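Local structure of stringent starvation protein A homolog (Haemophilus influenzae, 3LYK) at residues Asp15-Val21 / Thr54-Leu58; Gln20-Val24 / Phe150-Tyr156. The protein has a glutathione S-transferase-like fold and probably forms an equimolar complex with the RNA polymerase holoenzyme but not with the core enzyme. The contacts are given in a common frame with arbitrary orientation. Numbering follows the deposited sequence.

Contact 1 of 2, residues Asp15-Val21 / Thr54-Leu58; sequences DIYCHQV and TVPTL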
ATOM      1  N   ASP B  15       4.852  11.551  14.801  1.00 24.77           N
ATOM      2  CA  ASP B  15       4.791  10.954  13.465  1.00 23.61           C
ATOM      3  C   ASP B  15       3.323  10.640  13.080  1.00 22.40           C
ATOM      4  O   ASP B  15       2.604  10.003  13.841  1.00 21.87           O
ATOM      5  CB  ASP B  15       5.690   9.716  13.435  1.00 24.11           C
ATOM      6  CG  ASP B  15       5.657   9.002  12.096  1.00 26.28           C
ATOM      7  OD1 ASP B  15       6.331   9.466  11.173  1.00 33.40           O
ATOM      8  OD2 ASP B  15       4.928   7.996  11.950  1.00 30.92           O
ATOM      9  N   ILE B  16       2.888  11.115  11.917  1.00 20.86           N
ATOM     10  CA  ILE B  16       1.494  11.016  11.499  1.00 20.18           C
ATOM     11  C   ILE B  16       1.022   9.560  11.282  1.00 20.12           C
ATOM     12  O   ILE B  16      -0.134   9.214  11.588  1.00 18.75           O
ATOM     13  CB  ILE B  16       1.209  11.944  10.282  1.00 20.82           C
ATOM     14  CG1 ILE B  16      -0.283  12.038  10.005  1.00 21.06           C
ATOM     15  CG2 ILE B  16       2.011  11.533   8.993  1.00 19.71           C
ATOM     16  CD1 ILE B  16      -0.633  13.152   9.080  1.00 19.49           C
ATOM     17  N   TYR B  17       1.950   8.722  10.810  1.00 19.61           N
ATOM     18  CA  TYR B  17       1.728   7.286  10.598  1.00 19.81           C
ATOM     19  C   TYR B  17       1.553   6.566  11.923  1.00 18.93           C
ATOM     20  O   TYR B  17       0.719   5.665  12.018  1.00 18.65           O
ATOM     21  CB  TYR B  17       2.866   6.634   9.764  1.00 19.81           C
ATOM     22  CG  TYR B  17       3.031   7.360   8.434  1.00 22.02           C
ATOM     23  CD1 TYR B  17       2.043   7.238   7.442  1.00 23.23           C
ATOM     24  CD2 TYR B  17       4.138   8.196   8.187  1.00 19.01           C
ATOM     25  CE1 TYR B  17       2.146   7.923   6.237  1.00 25.69           C
ATOM     26  CE2 TYR B  17       4.264   8.885   6.962  1.00 24.36           C
ATOM     27  CZ  TYR B  17       3.249   8.731   5.996  1.00 26.11           C
ATOM     28  OH  TYR B  17       3.291   9.398   4.792  1.00 28.33           O
ATOM     29  N   CYS B  18       2.307   6.975  12.952  1.00 18.49           N
ATOM     30  CA  CYS B  18       2.143   6.376  14.282  1.00 19.28           C
ATOM     31  C   CYS B  18       0.773   6.802  14.811  1.00 18.70           C
ATOM     32  O   CYS B  18       0.036   6.000  15.392  1.00 18.50           O
ATOM     33  CB  CYS B  18       3.273   6.817  15.235  1.00 19.58           C
ATOM     34  SG  CYS B  18       4.859   6.059  14.666  1.00 26.74           S
ATOM     35  N   HIS B  19       0.413   8.042  14.543  1.00 16.81           N
ATOM     36  CA  HIS B  19      -0.892   8.522  14.999  1.00 18.04           C
ATOM     37  C   HIS B  19      -2.069   7.712  14.371  1.00 17.72           C
ATOM     38  O   HIS B  19      -2.991   7.288  15.074  1.00 16.16           O
ATOM     39  CB  HIS B  19      -1.015  10.031  14.769  1.00 16.38           C
ATOM     40  CG  HIS B  19      -2.194  10.635  15.465  1.00 20.90           C
ATOM     41  ND1 HIS B  19      -2.557  11.955  15.312  1.00 21.03           N
ATOM     42  CD2 HIS B  19      -3.104  10.085  16.315  1.00 18.68           C
ATOM     43  CE1 HIS B  19      -3.650  12.191  16.021  1.00 20.38           C
ATOM     44  NE2 HIS B  19      -4.002  11.068  16.634  1.00 20.12           N
ATOM     45  N   GLN B  20      -2.014   7.468  13.053  1.00 17.01           N
ATOM     46  CA  GLN B  20      -3.021   6.631  12.400  1.00 17.54           C
ATOM     47  C   GLN B  20      -3.217   5.284  13.137  1.00 16.57           C
ATOM     48  O   GLN B  20      -4.353   4.859  13.396  1.00 16.04           O
ATOM     49  CB  GLN B  20      -2.609   6.291  10.947  1.00 17.81           C
ATOM     50  CG  GLN B  20      -2.423   7.470  10.008  1.00 19.30           C
ATOM     51  CD  GLN B  20      -1.898   6.996   8.642  1.00 19.93           C
ATOM     52  OE1 GLN B  20      -1.250   5.954   8.538  1.00 22.07           O
ATOM     53  NE2 GLN B  20      -2.140   7.771   7.627  1.00 23.17           N
ATOM     54  N   VAL B  21      -2.101   4.608  13.408  1.00 15.89           N
ATOM     55  CA  VAL B  21      -2.129   3.303  14.018  1.00 15.98           C
ATOM     56  C   VAL B  21      -2.698   3.359  15.460  1.00 16.22           C
ATOM     57  O   VAL B  21      -3.547   2.510  15.853  1.00 14.67           O
ATOM     58  CB  VAL B  21      -0.715   2.627  13.996  1.00 16.01           C
ATOM     59  CG1 VAL B  21      -0.719   1.301  14.795  1.00 15.44           C
ATOM     60  CG2 VAL B  21      -0.306   2.300  12.529  1.00 16.06           C
ATOM     61  N   THR B  54      12.148   1.488  10.892  1.00 25.03           N
ATOM     62  CA  THR B  54      11.085   2.495  10.673  1.00 24.24           C
ATOM     63  C   THR B  54      10.019   2.367  11.780  1.00 22.69           C
ATOM     64  O   THR B  54       9.907   1.326  12.455  1.00 21.29           O
ATOM     65  CB  THR B  54      10.369   2.276   9.322  1.00 24.68           C
ATOM     66  OG1 THR B  54       9.907   0.928   9.287  1.00 25.63           O
ATOM     67  CG2 THR B  54      11.324   2.547   8.110  1.00 25.40           C
ATOM     68  N   VAL B  55       9.237   3.420  11.962  1.00 22.61           N
ATOM     69  CA  VAL B  55       8.090   3.324  12.833  1.00 22.65           C
ATOM     70  C   VAL B  55       6.909   3.837  12.041  1.00 22.68           C
ATOM     71  O   VAL B  55       7.084   4.629  11.137  1.00 23.47           O
ATOM     72  CB  VAL B  55       8.268   4.145  14.166  1.00 23.29           C
ATOM     73  CG1 VAL B  55       9.290   3.444  15.090  1.00 23.34           C
ATOM     74  CG2 VAL B  55       8.673   5.588  13.888  1.00 23.16           C
ATOM     75  N   PRO B  56       5.686   3.398  12.385  1.00 21.82           N
ATOM     76  CA  PRO B  56       5.330   2.436  13.445  1.00 21.27           C
ATOM     77  C   PRO B  56       5.763   1.004  13.097  1.00 20.66           C
ATOM     78  O   PRO B  56       5.671   0.593  11.936  1.00 19.23           O
ATOM     79  CB  PRO B  56       3.799   2.522  13.485  1.00 21.13           C
ATOM     80  CG  PRO B  56       3.440   2.988  12.097  1.00 21.56           C
ATOM     81  CD  PRO B  56       4.506   3.958  11.716  1.00 20.62           C
ATOM     82  N   THR B  57       6.193   0.267  14.118  1.00 19.75           N
ATOM     83  CA  THR B  57       6.428  -1.155  14.042  1.00 19.45           C
ATOM     84  C   THR B  57       5.625  -1.791  15.186  1.00 20.60           C
ATOM     85  O   THR B  57       5.753  -1.361  16.358  1.00 20.11           O
ATOM     86  CB  THR B  57       7.925  -1.480  14.216  1.00 19.35           C
ATOM     87  OG1 THR B  57       8.649  -1.000  13.088  1.00 19.07           O
ATOM     88  CG2 THR B  57       8.149  -2.948  14.329  1.00 19.11           C
ATOM     89  N   LEU B  58       4.751  -2.746  14.838  1.00 20.22           N
ATOM     90  CA  LEU B  58       3.879  -3.429  15.793  1.00 21.22           C
ATOM     91  C   LEU B  58       4.440  -4.808  15.948  1.00 22.84           C
ATOM     92  O   LEU B  58       4.731  -5.449  14.939  1.00 23.46           O
ATOM     93  CB  LEU B  58       2.429  -3.532  15.280  1.00 20.62           C
ATOM     94  CG  LEU B  58       1.427  -4.244  16.201  1.00 21.79           C
ATOM     95  CD1 LEU B  58       1.230  -3.341  17.430  1.00 22.50           C
ATOM     96  CD2 LEU B  58       0.099  -4.454  15.423  1.00 20.28           C
TER
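Pro56, preceded by a cis peptide bond, is the bump in this contact: its ring pushes into a shallow hollow on the first turns of the helix that begins at Ile16. The hollow is lined by three residues. Pro56 CD lies 3.7 Å from Tyr17 CB and 3.6 Å from Cys18 SG, while Pro56 CG meets Val21 CG2 at 3.8 Å. Val55 extends the fit on one flank, with its CG2 3.9 Å from Cys18 SG. Beside the hollow, Asp15 caps the helix, its OD2 accepting from Cys18 N at 3.0 Å. No hydrogen bond joins the segments; they meet through apolar contacts of complementary shape. A cis-proline leading into a strand and facing the start of the first helix is a hallmark of the thioredoxin fold, here the N-terminal domain of a GST relative. Thr57 pairs through its backbone with Phe10 of strand 3-11, against which Cys18 and Val21 also rest, and Val21 reaches Ser68 and Ile71 of helix 68-78.

Contact 2 of 2, residues Gln20-Val24 / Phe150-Tyr156; sequences QVKIV and FGLVDCY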
ATOM      1  N   GLN B  20      -2.014   7.468  13.053  1.00 17.01           N
ATOM      2  CA  GLN B  20      -3.021   6.631  12.400  1.00 17.54           C
ATOM      3  C   GLN B  20      -3.217   5.284  13.137  1.00 16.57           C
ATOM      4  O   GLN B  20      -4.353   4.859  13.396  1.00 16.04           O
ATOM      5  CB  GLN B  20      -2.609   6.291  10.947  1.00 17.81           C
ATOM      6  CG  GLN B  20      -2.423   7.470  10.008  1.00 19.30           C
ATOM      7  CD  GLN B  20      -1.898   6.996   8.642  1.00 19.93           C
ATOM      8  OE1 GLN B  20      -1.250   5.954   8.538  1.00 22.07           O
ATOM      9  NE2 GLN B  20      -2.140   7.771   7.627  1.00 23.17           N
ATOM     10  N   VAL B  21      -2.101   4.608  13.408  1.00 15.89           N
ATOM     11  CA  VAL B  21      -2.129   3.303  14.018  1.00 15.98           C
ATOM     12  C   VAL B  21      -2.698   3.359  15.460  1.00 16.22           C
ATOM     13  O   VAL B  21      -3.547   2.510  15.853  1.00 14.67           O
ATOM     14  CB  VAL B  21      -0.715   2.627  13.996  1.00 16.01           C
ATOM     15  CG1 VAL B  21      -0.719   1.301  14.795  1.00 15.44           C
ATOM     16  CG2 VAL B  21      -0.306   2.300  12.529  1.00 16.06           C
ATOM     17  N   LYS B  22      -2.302   4.380  16.223  1.00 16.14           N
ATOM     18  CA  LYS B  22      -2.873   4.512  17.610  1.00 17.32           C
ATOM     19  C   LYS B  22      -4.352   4.731  17.592  1.00 15.53           C
ATOM     20  O   LYS B  22      -5.027   4.267  18.454  1.00 16.43           O
ATOM     21  CB  LYS B  22      -2.216   5.635  18.426  1.00 17.30           C
ATOM     22  CG  LYS B  22      -0.733   5.421  18.677  1.00 21.12           C
ATOM     23  CD  LYS B  22      -0.195   6.727  19.306  1.00 26.55           C
ATOM     24  CE  LYS B  22       1.173   6.537  19.865  1.00 30.79           C
ATOM     25  NZ  LYS B  22       1.690   7.888  20.238  1.00 33.42           N
ATOM     26  N   ILE B  23      -4.882   5.439  16.614  1.00 16.08           N
ATOM     27  CA  ILE B  23      -6.336   5.598  16.568  1.00 16.16           C
ATOM     28  C   ILE B  23      -6.989   4.230  16.334  1.00 15.94           C
ATOM     29  O   ILE B  23      -7.974   3.861  16.991  1.00 15.90           O
ATOM     30  CB  ILE B  23      -6.721   6.550  15.460  1.00 15.88           C
ATOM     31  CG1 ILE B  23      -6.211   7.945  15.797  1.00 15.90           C
ATOM     32  CG2 ILE B  23      -8.257   6.536  15.253  1.00 17.01           C
ATOM     33  CD1 ILE B  23      -6.377   8.933  14.612  1.00 14.08           C
ATOM     34  N   VAL B  24      -6.414   3.450  15.422  1.00 15.48           N
ATOM     35  CA  VAL B  24      -7.008   2.106  15.147  1.00 15.39           C
ATOM     36  C   VAL B  24      -6.909   1.181  16.346  1.00 15.57           C
ATOM     37  O   VAL B  24      -7.887   0.500  16.684  1.00 16.74           O
ATOM     38  CB  VAL B  24      -6.408   1.471  13.854  1.00 15.42           C
ATOM     39  CG1 VAL B  24      -6.916   0.056  13.661  1.00 12.60           C
ATOM     40  CG2 VAL B  24      -6.778   2.418  12.634  1.00 12.43           C
ATOM     41  N   PHE B 150     -17.585   6.081  10.640  1.00 25.23           N
ATOM     42  CA  PHE B 150     -16.181   6.368  10.849  1.00 23.74           C
ATOM     43  C   PHE B 150     -15.363   5.162  10.383  1.00 23.12           C
ATOM     44  O   PHE B 150     -15.733   4.031  10.687  1.00 22.52           O
ATOM     45  CB  PHE B 150     -15.930   6.581  12.347  1.00 22.66           C
ATOM     46  CG  PHE B 150     -14.494   6.890  12.688  1.00 22.48           C
ATOM     47  CD1 PHE B 150     -14.011   8.182  12.593  1.00 18.93           C
ATOM     48  CD2 PHE B 150     -13.646   5.885  13.139  1.00 21.83           C
ATOM     49  CE1 PHE B 150     -12.701   8.491  12.948  1.00 20.53           C
ATOM     50  CE2 PHE B 150     -12.323   6.181  13.491  1.00 22.92           C
ATOM     51  CZ  PHE B 150     -11.853   7.485  13.394  1.00 21.28           C
ATOM     52  N   GLY B 151     -14.240   5.399   9.704  1.00 21.69           N
ATOM     53  CA  GLY B 151     -13.440   4.267   9.223  1.00 20.60           C
ATOM     54  C   GLY B 151     -12.004   4.642   8.989  1.00 20.21           C
ATOM     55  O   GLY B 151     -11.581   5.764   9.366  1.00 17.80           O
ATOM     56  N   LEU B 152     -11.263   3.735   8.326  1.00 18.75           N
ATOM     57  CA  LEU B 152      -9.839   3.949   8.052  1.00 18.47           C
ATOM     58  C   LEU B 152      -9.531   5.225   7.282  1.00 19.22           C
ATOM     59  O   LEU B 152      -8.473   5.802   7.495  1.00 19.54           O
ATOM     60  CB  LEU B 152      -9.194   2.727   7.370  1.00 18.24           C
ATOM     61  CG  LEU B 152      -9.168   1.400   8.145  1.00 18.74           C
ATOM     62  CD1 LEU B 152      -8.377   0.289   7.343  1.00 17.99           C
ATOM     63  CD2 LEU B 152      -8.577   1.565   9.562  1.00 17.05           C
ATOM     64  N   VAL B 153     -10.405   5.654   6.372  1.00 18.67           N
ATOM     65  CA  VAL B 153     -10.154   6.932   5.651  1.00 19.95           C
ATOM     66  C   VAL B 153     -10.065   8.118   6.661  1.00 20.04           C
ATOM     67  O   VAL B 153      -9.189   8.993   6.563  1.00 20.20           O
ATOM     68  CB  VAL B 153     -11.259   7.208   4.596  1.00 20.10           C
ATOM     69  CG1 VAL B 153     -11.002   8.525   3.859  1.00 21.30           C
ATOM     70  CG2 VAL B 153     -11.357   6.007   3.567  1.00 20.84           C
ATOM     71  N   ASP B 154     -10.946   8.113   7.647  1.00 20.25           N
ATOM     72  CA  ASP B 154     -10.918   9.135   8.715  1.00 21.06           C
ATOM     73  C   ASP B 154      -9.636   9.032   9.550  1.00 21.76           C
ATOM     74  O   ASP B 154      -9.129  10.050  10.020  1.00 21.86           O
ATOM     75  CB  ASP B 154     -12.167   8.996   9.584  1.00 20.36           C
ATOM     76  CG  ASP B 154     -13.428   9.087   8.762  1.00 22.42           C
ATOM     77  OD1 ASP B 154     -13.723  10.190   8.241  1.00 22.11           O
ATOM     78  OD2 ASP B 154     -14.092   8.031   8.565  1.00 27.14           O
ATOM     79  N   CYS B 155      -9.085   7.815   9.680  1.00 21.33           N
ATOM     80  CA  CYS B 155      -7.796   7.635  10.323  1.00 21.56           C
ATOM     81  C   CYS B 155      -6.665   8.253   9.507  1.00 21.19           C
ATOM     82  O   CYS B 155      -5.582   8.467  10.046  1.00 20.81           O
ATOM     83  CB  CYS B 155      -7.516   6.161  10.620  1.00 20.84           C
ATOM     84  SG  CYS B 155      -8.778   5.469  11.737  1.00 24.62           S
ATOM     85  N   TYR B 156      -6.905   8.533   8.220  1.00 21.43           N
ATOM     86  CA  TYR B 156      -5.919   9.285   7.439  1.00 22.06           C
ATOM     87  C   TYR B 156      -6.200  10.795   7.535  1.00 21.69           C
ATOM     88  O   TYR B 156      -5.278  11.584   7.606  1.00 21.97           O
ATOM     89  CB  TYR B 156      -5.921   8.877   5.930  1.00 22.24           C
ATOM     90  CG  TYR B 156      -5.088   7.647   5.600  1.00 24.22           C
ATOM     91  CD1 TYR B 156      -5.488   6.381   6.043  1.00 23.45           C
ATOM     92  CD2 TYR B 156      -3.914   7.744   4.845  1.00 25.23           C
ATOM     93  CE1 TYR B 156      -4.743   5.248   5.769  1.00 25.64           C
ATOM     94  CE2 TYR B 156      -3.140   6.577   4.553  1.00 26.08           C
ATOM     95  CZ  TYR B 156      -3.577   5.349   5.021  1.00 25.41           C
ATOM     96  OH  TYR B 156      -2.878   4.191   4.779  1.00 25.78           O
TER
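The helical segments 20-24 and 152-156, parts of helices 16-27 and 152-165, run roughly antiparallel, at 140° with their axes 9.5 Å apart, and come closest in CA terms where Gln20 faces Cys155, at 5.3 Å. The m rotamer of Cys155 sends its sulfur between the neighbouring side chains of Ile23 and Val24: Cys155 SG is 3.7 Å from Ile23 CG2 and 3.8 Å from Val24 CG2. Val24, in its t rotamer, also meets the tip of Leu152, whose m,t conformation brings CD2 to 3.7 Å from Val24 CG2. On the Ile23 side, Phe150 (chi1 t) presents the edge of its ring, with CZ 4.2 Å from Ile23 CG2. The m chi1 of Gln20 brings its CG to 3.3 Å from Cys155 O, and the extended chi2 carries the amide on, so that NE2 lies over one face of the Tyr156 ring, 3.3 Å from Tyr156 CD2. The amide is held by hydrogen bonds to Ser68 through OE1 and to Tyr107 through NE2. Asp154 turns away from the interface and accepts from Gly151 N at 2.9 Å through OD2, a bond resembling one half of the N-capping box known in GST C-terminal domains. This buried contact joins the two domains, with Leu152 and Tyr156 resting on Met99 of helix 89-115, Gln20 on Met72 of helix 68-78, and Ile23 on helix 190-195.

From the N terminus, the chain forms strand 3-11 and then helix 16-27, from which both contacts set out. Contact 1 closes the shorter loop: strand 30-36 and helix 44-49 intervene before the chain returns at 54-58. Contact 2 closes a much longer one, spanning the rest of the sheet, helix 68-78 and the long helices 89-115 and 118-134 before 150-156 comes back to the same helix. The two starting segments share Gln20 and Val21, and the chain meets 54-58 long before 150-156, so neither loop cleanly nests in the other. Their centres are 11 Å apart, and helix 16-27, which both use, is tied within the thioredoxin-like domain by contact 1 and to the all-helical C-terminal domain by contact 2.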